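Uncharacterized protein (Leishmania major, PDB 2B4W) is of unknown function but belongs to the DUF1861 family, whose clan includes the fructosidases, and has a mostly beta fold consistent with a five-bladed propeller. Local coordinates at residues 20-25 with 286-291; 10-15 with 247-252; 130-135 with 173-178. All coordinates share one frame; numbering follows the deposited sequence.

Interaction 1: 20-25 with 286-291; sequences LTFKGV and SHEGRI
Leu-20 and Phe-22 lie against the strand that starts at His-287, Glu-288 being its first residue to reach them. Glu-288 O accepts a hydrogen bond from Leu-20 N at 2.8 Å, nearly straight at N-H...O 162°. The return bond of an antiparallel pair is replaced by water 1, which donates to Leu-20 O and accepts from Glu-288 N at 3.1 Å. Glu-288 CG is anti to its backbone N (chi1 -169°), which lays it alongside Leu-20, with CG 3.8 Å from Leu-20 CD1. Glu-288 CB meets the rim of the Phe-22 ring, 3.8 Å from CE1 and close to the ring plane. A bend at chi2 then carries the carboxylate away to Ser-267 OG and Cys-33 N. Two residues on, Arg-290 CB touches Leu-20 CD2 at 4.2 Å, the side chains crossing at about a right angle; the guanidinium makes salt bridges with Asp-69, Glu-16 and Asp-278. Strands 16-23 and 287-293 are antiparallel neighbours in one mixed sheet, consistent with closure of a propeller. Here a direct bond gives way to a water bridge, Leu-20, Phe-22 and the aliphatic parts of Glu-288 and Arg-290 pack beside the join, and the buried charges find partners elsewhere.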
loop_
_atom_site.group_PDB
_atom_site.type_symbol
_atom_site.label_atom_id
_atom_site.label_comp_id
_atom_site.label_asym_id
_atom_site.label_seq_id
_atom_site.Cartn_x
_atom_site.Cartn_y
_atom_site.Cartn_z
ATOM N N LEU A 20 7.467 5.640 -12.600
ATOM C CA LEU A 20 7.184 7.040 -12.316
ATOM C C LEU A 20 8.504 7.814 -12.357
ATOM O O LEU A 20 9.549 7.243 -12.045
ATOM C CB LEU A 20 6.539 7.273 -10.949
ATOM C CG LEU A 20 5.272 6.477 -10.630
ATOM C CD1 LEU A 20 4.439 7.148 -9.548
ATOM C CD2 LEU A 20 4.459 6.274 -11.891
ATOM N N THR A 21 8.416 9.076 -12.728
ATOM C CA THR A 21 9.563 9.975 -12.670
ATOM C C THR A 21 9.262 10.962 -11.539
ATOM O O THR A 21 8.120 11.426 -11.432
ATOM C CB THR A 21 9.888 10.764 -13.950
ATOM O OG1 THR A 21 8.819 11.675 -14.236
ATOM C CG2 THR A 21 10.049 9.838 -15.134
ATOM N N PHE A 22 10.235 11.229 -10.688
ATOM C CA PHE A 22 10.083 12.125 -9.550
ATOM C C PHE A 22 11.095 13.272 -9.679
ATOM O O PHE A 22 12.223 12.979 -10.059
ATOM C CB PHE A 22 10.265 11.424 -8.205
ATOM C CG PHE A 22 9.227 10.357 -7.918
ATOM C CD1 PHE A 22 9.412 9.051 -8.328
ATOM C CD2 PHE A 22 8.073 10.687 -7.247
ATOM C CE1 PHE A 22 8.446 8.103 -8.049
ATOM C CE2 PHE A 22 7.112 9.741 -6.962
ATOM C CZ PHE A 22 7.285 8.438 -7.373
ATOM N N LYS A 23 10.675 14.490 -9.380
ATOM C CA LYS A 23 11.454 15.714 -9.437
ATOM C C LYS A 23 11.461 16.444 -8.110
ATOM O O LYS A 23 10.527 16.407 -7.325
ATOM C CB LYS A 23 10.948 16.657 -10.523
ATOM C CG LYS A 23 11.081 16.143 -11.944
ATOM C CD LYS A 23 10.077 16.846 -12.858
ATOM C CE LYS A 23 10.807 17.467 -14.044
ATOM N NZ LYS A 23 11.622 16.438 -14.757
ATOM N N GLY A 24 12.576 17.133 -7.921
ATOM C CA GLY A 24 12.858 17.850 -6.703
ATOM C C GLY A 24 13.471 16.927 -5.658
ATOM O O GLY A 24 13.636 17.311 -4.497
ATOM N N VAL A 25 13.818 15.684 -6.001
ATOM C CA VAL A 25 14.539 14.891 -4.988
ATOM C C VAL A 25 15.738 14.211 -5.625
ATOM O O VAL A 25 15.994 13.027 -5.402
ATOM C CB VAL A 25 13.653 13.838 -4.306
ATOM C CG1 VAL A 25 12.449 14.516 -3.659
ATOM C CG2 VAL A 25 13.210 12.776 -5.297
ATOM N N SER A 286 13.735 0.510 -4.973
ATOM C CA SER A 286 14.422 1.668 -5.539
ATOM C C SER A 286 13.611 2.592 -6.429
ATOM O O SER A 286 13.989 3.770 -6.600
ATOM C CB SER A 286 15.596 1.133 -6.390
ATOM O OG SER A 286 15.143 0.395 -7.511
ATOM N N HIS A 287 12.527 2.099 -7.030
ATOM C CA HIS A 287 11.699 2.880 -7.943
ATOM C C HIS A 287 10.215 2.682 -7.608
ATOM O O HIS A 287 9.868 1.833 -6.791
ATOM C CB HIS A 287 11.923 2.499 -9.409
ATOM C CG HIS A 287 13.278 2.755 -9.998
ATOM N ND1 HIS A 287 14.402 2.071 -9.568
ATOM C CD2 HIS A 287 13.730 3.569 -10.975
ATOM C CE1 HIS A 287 15.476 2.459 -10.246
ATOM N NE2 HIS A 287 15.100 3.376 -11.117
ATOM N N GLU A 288 9.361 3.465 -8.247
ATOM C CA GLU A 288 7.907 3.318 -8.169
ATOM C C GLU A 288 7.389 3.027 -9.575
ATOM O O GLU A 288 7.721 3.761 -10.497
ATOM C CB GLU A 288 7.263 4.558 -7.552
ATOM C CG GLU A 288 5.806 4.495 -7.166
ATOM C CD GLU A 288 5.387 3.521 -6.097
ATOM O OE1 GLU A 288 6.229 3.112 -5.259
ATOM O OE2 GLU A 288 4.175 3.148 -6.051
ATOM N N GLY A 289 6.599 1.961 -9.706
ATOM C CA GLY A 289 6.074 1.637 -11.012
ATOM C C GLY A 289 4.555 1.711 -11.060
ATOM O O GLY A 289 3.849 1.707 -10.047
ATOM N N ARG A 290 4.047 1.778 -12.287
ATOM C CA ARG A 290 2.636 1.660 -12.598
ATOM C C ARG A 290 2.445 0.715 -13.793
ATOM O O ARG A 290 3.070 0.919 -14.839
ATOM C CB ARG A 290 2.029 3.029 -12.909
ATOM C CG ARG A 290 0.620 2.956 -13.478
ATOM C CD ARG A 290 0.087 4.282 -13.920
ATOM N NE ARG A 290 0.601 4.813 -15.167
ATOM C CZ ARG A 290 0.302 4.378 -16.389
ATOM N NH1 ARG A 290 -0.517 3.371 -16.622
ATOM N NH2 ARG A 290 0.841 4.952 -17.464
ATOM N N ILE A 291 1.583 -0.278 -13.615
ATOM C CA ILE A 291 1.136 -1.155 -14.682
ATOM C C ILE A 291 -0.401 -1.092 -14.708
ATOM O O ILE A 291 -0.995 -0.949 -13.632
ATOM C CB ILE A 291 1.558 -2.633 -14.567
ATOM C CG1 ILE A 291 1.136 -3.306 -13.269
ATOM C CG2 ILE A 291 3.062 -2.741 -14.862
ATOM C CD1 ILE A 291 1.471 -4.779 -13.072
HETATM O O HOH W 1 10.659 5.519 -10.126
#

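Interaction 2: 10-15 with 247-252; sequences ANKRVY and KSCYPP
Lys-12 and Val-14 meet Ser-248 and Cys-249 without any ring taking part, so no aromatic face or edge shapes the contact. The ring of Tyr-250 belongs to the other side of its loop, where it packs on strands 277-283 and 287-293 and its hydroxyl bonds to Asn-226. A lysine chain, a hydroxyl, a thiol and a valine do the work. Lys-12 CG sits between its backbone N and carbonyl carbon (chi1 61°), and from there the chain runs almost fully extended across to the 3-10 segment 247-249. On the way its CD passes Cys-249 SG at 3.9 Å. At its end NZ makes a weak hydrogen bond to Ser-248 OG at 3.0 Å, with Ser-248 O also 3.0 Å from NZ. That hydroxyl is shared, since Glu-9 OE1 and Thr-246 OG1 also bond to it. Val-14 meets Cys-249 with both branches: CG2 lies 4.1 Å from SG, and CG1 4.1 Å from the carbonyl O, which itself is bonded by Ser-17 OG. Ile-291 touches both Val-14 and Cys-249. The contact packs the segment following the N-terminal helix 3-11 on the 3-10 turn in the loop between strands 238-245 and 264-271. Its chemistry is divided: a thiol flanked by aliphatic carbons, and at the partly exposed margin an ammonium sharing Ser-248 OG with Glu-9 OE1, through which the carboxylate may help stabilise the charge.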
loop_
_atom_site.group_PDB
_atom_site.type_symbol
_atom_site.label_atom_id
_atom_site.label_comp_id
_atom_site.label_asym_id
_atom_site.label_seq_id
_atom_site.Cartn_x
_atom_site.Cartn_y
_atom_site.Cartn_z
ATOM N N ALA A 10 4.093 -16.500 -16.964
ATOM C CA ALA A 10 3.774 -17.097 -18.248
ATOM C C ALA A 10 2.489 -16.517 -18.822
ATOM O O ALA A 10 2.339 -16.313 -20.026
ATOM C CB ALA A 10 3.646 -18.605 -18.080
ATOM N N ASN A 11 1.553 -16.261 -17.908
ATOM C CA ASN A 11 0.230 -15.806 -18.301
ATOM C C ASN A 11 -0.028 -14.334 -18.053
ATOM O O ASN A 11 -1.179 -13.885 -18.101
ATOM C CB ASN A 11 -0.789 -16.665 -17.524
ATOM C CG ASN A 11 -0.804 -18.089 -18.050
ATOM O OD1 ASN A 11 -0.971 -18.287 -19.259
ATOM N ND2 ASN A 11 -0.618 -19.058 -17.160
ATOM N N LYS A 12 0.981 -13.507 -17.778
ATOM C CA LYS A 12 0.620 -12.160 -17.310
ATOM C C LYS A 12 -0.033 -11.302 -18.377
ATOM O O LYS A 12 0.153 -11.410 -19.588
ATOM C CB LYS A 12 1.849 -11.501 -16.696
ATOM C CG LYS A 12 3.017 -11.315 -17.632
ATOM C CD LYS A 12 4.250 -10.801 -16.884
ATOM C CE LYS A 12 5.478 -10.908 -17.781
ATOM N NZ LYS A 12 6.533 -9.923 -17.400
ATOM N N ARG A 13 -0.899 -10.397 -17.905
ATOM C CA ARG A 13 -1.734 -9.601 -18.806
ATOM C C ARG A 13 -1.690 -8.133 -18.402
ATOM O O ARG A 13 -2.422 -7.640 -17.547
ATOM C CB ARG A 13 -3.153 -10.166 -18.814
ATOM C CG ARG A 13 -4.034 -9.756 -19.965
ATOM C CD ARG A 13 -5.496 -10.122 -19.839
ATOM N NE ARG A 13 -5.781 -11.518 -19.671
ATOM C CZ ARG A 13 -6.429 -12.171 -18.727
ATOM N NH1 ARG A 13 -6.966 -11.561 -17.680
ATOM N NH2 ARG A 13 -6.549 -13.493 -18.822
ATOM N N VAL A 14 -0.755 -7.432 -19.026
ATOM C CA VAL A 14 -0.346 -6.076 -18.766
ATOM C C VAL A 14 -0.554 -5.206 -20.002
ATOM O O VAL A 14 -0.044 -5.577 -21.047
ATOM C CB VAL A 14 1.149 -5.992 -18.388
ATOM C CG1 VAL A 14 1.526 -4.611 -17.863
ATOM C CG2 VAL A 14 1.476 -7.070 -17.374
ATOM N N TYR A 15 -1.257 -4.095 -19.844
ATOM C CA TYR A 15 -1.639 -3.255 -20.963
ATOM C C TYR A 15 -0.759 -2.040 -21.124
ATOM O O TYR A 15 -0.716 -1.421 -22.180
ATOM C CB TYR A 15 -3.074 -2.771 -20.764
ATOM C CG TYR A 15 -4.073 -3.889 -20.692
ATOM C CD1 TYR A 15 -4.243 -4.590 -19.505
ATOM C CD2 TYR A 15 -4.836 -4.247 -21.792
ATOM C CE1 TYR A 15 -5.152 -5.618 -19.435
ATOM C CE2 TYR A 15 -5.755 -5.277 -21.716
ATOM C CZ TYR A 15 -5.917 -5.964 -20.528
ATOM O OH TYR A 15 -6.822 -7.003 -20.417
ATOM N N LYS A 247 7.967 -7.996 -10.677
ATOM C CA LYS A 247 9.103 -7.201 -11.123
ATOM C C LYS A 247 9.171 -7.100 -12.642
ATOM O O LYS A 247 9.427 -6.043 -13.213
ATOM C CB LYS A 247 10.425 -7.812 -10.627
ATOM C CG LYS A 247 11.552 -6.964 -10.158
ATOM C CD LYS A 247 11.655 -5.575 -10.724
ATOM C CE LYS A 247 13.050 -5.001 -10.452
ATOM N NZ LYS A 247 13.736 -4.800 -11.757
ATOM N N SER A 248 8.964 -8.240 -13.316
ATOM C CA SER A 248 9.078 -8.249 -14.767
ATOM C C SER A 248 7.923 -7.550 -15.466
ATOM O O SER A 248 7.965 -7.409 -16.697
ATOM C CB SER A 248 9.099 -9.692 -15.284
ATOM O OG SER A 248 7.911 -10.316 -14.813
ATOM N N CYS A 249 6.906 -7.146 -14.720
ATOM C CA CYS A 249 5.751 -6.450 -15.263
ATOM C C CYS A 249 5.997 -4.972 -15.540
ATOM O O CYS A 249 5.292 -4.349 -16.332
ATOM C CB CYS A 249 4.596 -6.501 -14.252
ATOM S SG CYS A 249 3.836 -8.113 -14.142
ATOM N N TYR A 250 6.980 -4.450 -14.828
ATOM C CA TYR A 250 7.434 -3.075 -14.817
ATOM C C TYR A 250 8.723 -2.951 -15.611
ATOM O O TYR A 250 9.444 -3.936 -15.729
ATOM C CB TYR A 250 7.666 -2.590 -13.371
ATOM C CG TYR A 250 6.434 -2.763 -12.505
ATOM C CD1 TYR A 250 6.119 -3.969 -11.901
ATOM C CD2 TYR A 250 5.580 -1.684 -12.297
ATOM C CE1 TYR A 250 4.988 -4.131 -11.106
ATOM C CE2 TYR A 250 4.455 -1.837 -11.509
ATOM C CZ TYR A 250 4.156 -3.041 -10.923
ATOM O OH TYR A 250 3.024 -3.147 -10.135
ATOM N N PRO A 251 9.025 -1.784 -16.139
ATOM C CA PRO A 251 10.284 -1.654 -16.871
ATOM C C PRO A 251 11.486 -2.056 -16.016
ATOM O O PRO A 251 11.506 -2.066 -14.785
ATOM C CB PRO A 251 10.353 -0.169 -17.218
ATOM C CG PRO A 251 8.932 0.295 -17.194
ATOM C CD PRO A 251 8.263 -0.535 -16.135
ATOM N N PRO A 252 12.534 -2.452 -16.726
ATOM C CA PRO A 252 13.793 -2.807 -16.078
ATOM C C PRO A 252 14.378 -1.638 -15.294
ATOM O O PRO A 252 14.359 -0.479 -15.706
ATOM C CB PRO A 252 14.710 -3.143 -17.257
ATOM C CG PRO A 252 14.073 -2.495 -18.442
ATOM C CD PRO A 252 12.592 -2.605 -18.188
#

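Interaction 3: 130-135 with 173-178; sequences GCMKDI and EVIAKA
Ile-175 presents its CG2 methyl to two side chains of the loop 130-135, overlapping the selenium of Met-132 and the CD1 end of Ile-135. Met-132 is present as selenomethionine, and its SE comes to 3.7 Å from Ile-175 CG2. The Met-132 chain is extended through its first two torsions, with CG anti to the backbone N (chi1 -177°), which sends the selenium straight out from the loop towards the helix; only at chi3 does it bend, turning the terminal CE aside. Ile-135 arrives from a different direction, about perpendicular to Ile-175, and its CD1 lies 4.1 Å from the same CG2, with CG1 nearly as near. Met-132 SE and Ile-135 CD1 are themselves 3.8 Å apart, and the isoleucine methyl therefore completes a compact triangle with them. All three residues are buried and the packing between them is purely apolar, a small worked example of one branched side chain joining a loop to a helix without polar help. Around the triangle, Ile-175 also touches Pro-129 and Leu-170, and Met-132 rests on Pro-151 and Ser-149, while Asp-134 makes a salt bridge with Arg-150. The loop links strand 121-127, last of one antiparallel four-stranded sheet, to strand 136-139, first of the next; Ile-135 touches Phe-114 on strand 110-116 of the first sheet. Helix 172-176 comes just before strand 180-181 of the second sheet, and Val-174 and Ala-178 pack on its strand 159-164.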
loop_
_atom_site.group_PDB
_atom_site.type_symbol
_atom_site.label_atom_id
_atom_site.label_comp_id
_atom_site.label_asym_id
_atom_site.label_seq_id
_atom_site.Cartn_x
_atom_site.Cartn_y
_atom_site.Cartn_z
ATOM N N GLY A 130 4.742 -2.419 19.273
ATOM C CA GLY A 130 6.162 -2.391 18.956
ATOM C C GLY A 130 6.537 -3.518 18.022
ATOM O O GLY A 130 5.929 -4.585 18.072
ATOM N N CYS A 131 7.521 -3.245 17.176
ATOM C CA CYS A 131 7.988 -4.173 16.167
ATOM C C CYS A 131 6.861 -4.803 15.346
ATOM O O CYS A 131 6.803 -6.012 15.112
ATOM C CB CYS A 131 8.849 -5.259 16.831
ATOM S SG CYS A 131 10.388 -4.610 17.523
HETATM N N MSE A 132 5.957 -3.963 14.846
HETATM C CA MSE A 132 4.933 -4.380 13.902
HETATM C C MSE A 132 4.788 -3.302 12.822
HETATM O O MSE A 132 4.785 -2.097 13.092
HETATM C CB MSE A 132 3.572 -4.633 14.560
HETATM C CG MSE A 132 2.538 -5.130 13.583
HETATM SE SE MSE A 132 0.749 -5.448 14.071
HETATM C CE MSE A 132 1.181 -7.011 15.114
ATOM N N LYS A 133 4.653 -3.726 11.563
ATOM C CA LYS A 133 4.341 -2.723 10.533
ATOM C C LYS A 133 3.273 -3.289 9.613
ATOM O O LYS A 133 2.595 -4.277 9.921
ATOM C CB LYS A 133 5.587 -2.264 9.807
ATOM C CG LYS A 133 6.443 -3.253 9.044
ATOM C CD LYS A 133 7.757 -2.550 8.701
ATOM C CE LYS A 133 8.763 -3.461 8.026
ATOM N NZ LYS A 133 9.833 -2.681 7.333
ATOM N N ASP A 134 3.053 -2.680 8.459
ATOM C CA ASP A 134 2.075 -3.244 7.531
ATOM C C ASP A 134 0.672 -3.363 8.099
ATOM O O ASP A 134 -0.077 -4.262 7.709
ATOM C CB ASP A 134 2.609 -4.608 7.046
ATOM C CG ASP A 134 3.947 -4.448 6.358
ATOM O OD1 ASP A 134 4.248 -3.333 5.898
ATOM O OD2 ASP A 134 4.741 -5.404 6.246
ATOM N N ILE A 135 0.271 -2.460 8.973
ATOM C CA ILE A 135 -1.058 -2.248 9.525
ATOM C C ILE A 135 -1.847 -1.259 8.655
ATOM O O ILE A 135 -1.301 -0.197 8.332
ATOM C CB ILE A 135 -1.045 -1.692 10.965
ATOM C CG1 ILE A 135 -0.251 -2.531 11.968
ATOM C CG2 ILE A 135 -2.497 -1.465 11.430
ATOM C CD1 ILE A 135 0.521 -1.780 13.037
ATOM N N GLU A 173 -2.833 -2.243 21.395
ATOM C CA GLU A 173 -3.354 -3.490 21.941
ATOM C C GLU A 173 -4.387 -4.161 21.055
ATOM O O GLU A 173 -4.221 -5.328 20.693
ATOM C CB GLU A 173 -3.962 -3.196 23.319
ATOM C CG GLU A 173 -2.979 -2.506 24.249
ATOM C CD GLU A 173 -2.941 -1.001 24.122
ATOM O OE1 GLU A 173 -3.670 -0.411 23.295
ATOM O OE2 GLU A 173 -2.156 -0.381 24.879
ATOM N N VAL A 174 -5.462 -3.463 20.706
ATOM C CA VAL A 174 -6.486 -4.112 19.877
ATOM C C VAL A 174 -5.901 -4.579 18.552
ATOM O O VAL A 174 -6.256 -5.609 17.976
ATOM C CB VAL A 174 -7.694 -3.187 19.642
ATOM C CG1 VAL A 174 -8.279 -2.724 20.972
ATOM C CG2 VAL A 174 -7.335 -1.980 18.796
ATOM N N ILE A 175 -4.950 -3.813 18.039
ATOM C CA ILE A 175 -4.263 -4.176 16.807
ATOM C C ILE A 175 -3.632 -5.547 16.983
ATOM O O ILE A 175 -3.929 -6.503 16.277
ATOM C CB ILE A 175 -3.225 -3.083 16.465
ATOM C CG1 ILE A 175 -3.889 -1.789 15.973
ATOM C CG2 ILE A 175 -2.202 -3.632 15.497
ATOM C CD1 ILE A 175 -2.988 -0.673 15.550
ATOM N N ALA A 176 -2.758 -5.640 17.973
ATOM C CA ALA A 176 -2.058 -6.854 18.345
ATOM C C ALA A 176 -2.960 -8.063 18.531
ATOM O O ALA A 176 -2.606 -9.189 18.174
ATOM C CB ALA A 176 -1.307 -6.583 19.651
ATOM N N LYS A 177 -4.139 -7.862 19.112
ATOM C CA LYS A 177 -4.997 -9.006 19.401
ATOM C C LYS A 177 -5.892 -9.369 18.227
ATOM O O LYS A 177 -6.734 -10.273 18.328
ATOM N N ALA A 178 -5.727 -8.661 17.108
ATOM C CA ALA A 178 -6.576 -8.989 15.957
ATOM C C ALA A 178 -6.384 -10.457 15.576
ATOM O O ALA A 178 -5.231 -10.884 15.446
ATOM C CB ALA A 178 -6.297 -8.064 14.791
#

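Interactions 1 and 2 are neighbours, their centres about 17 Å apart, and they touch where the Tyr-250 ring packs on strand 287-293, CE2 lying 3.6 Å from Gly-289 C. Their segments alternate along the chain: 10-15 and 20-25 at the start, 247-252 and 286-291 near the end. Interaction 3 falls, along the chain, inside the stretches closed by interactions 1 and 2 and lies on the opposite side of the chain's centre from them, about 30 Å and 33 Å away between centres. Interactions 1 and 2 thus join the two chain ends, strand 16-23 pairing with 287-293, consistent with closure of a propeller ring; interaction 3 lies at a passage between successive sheets.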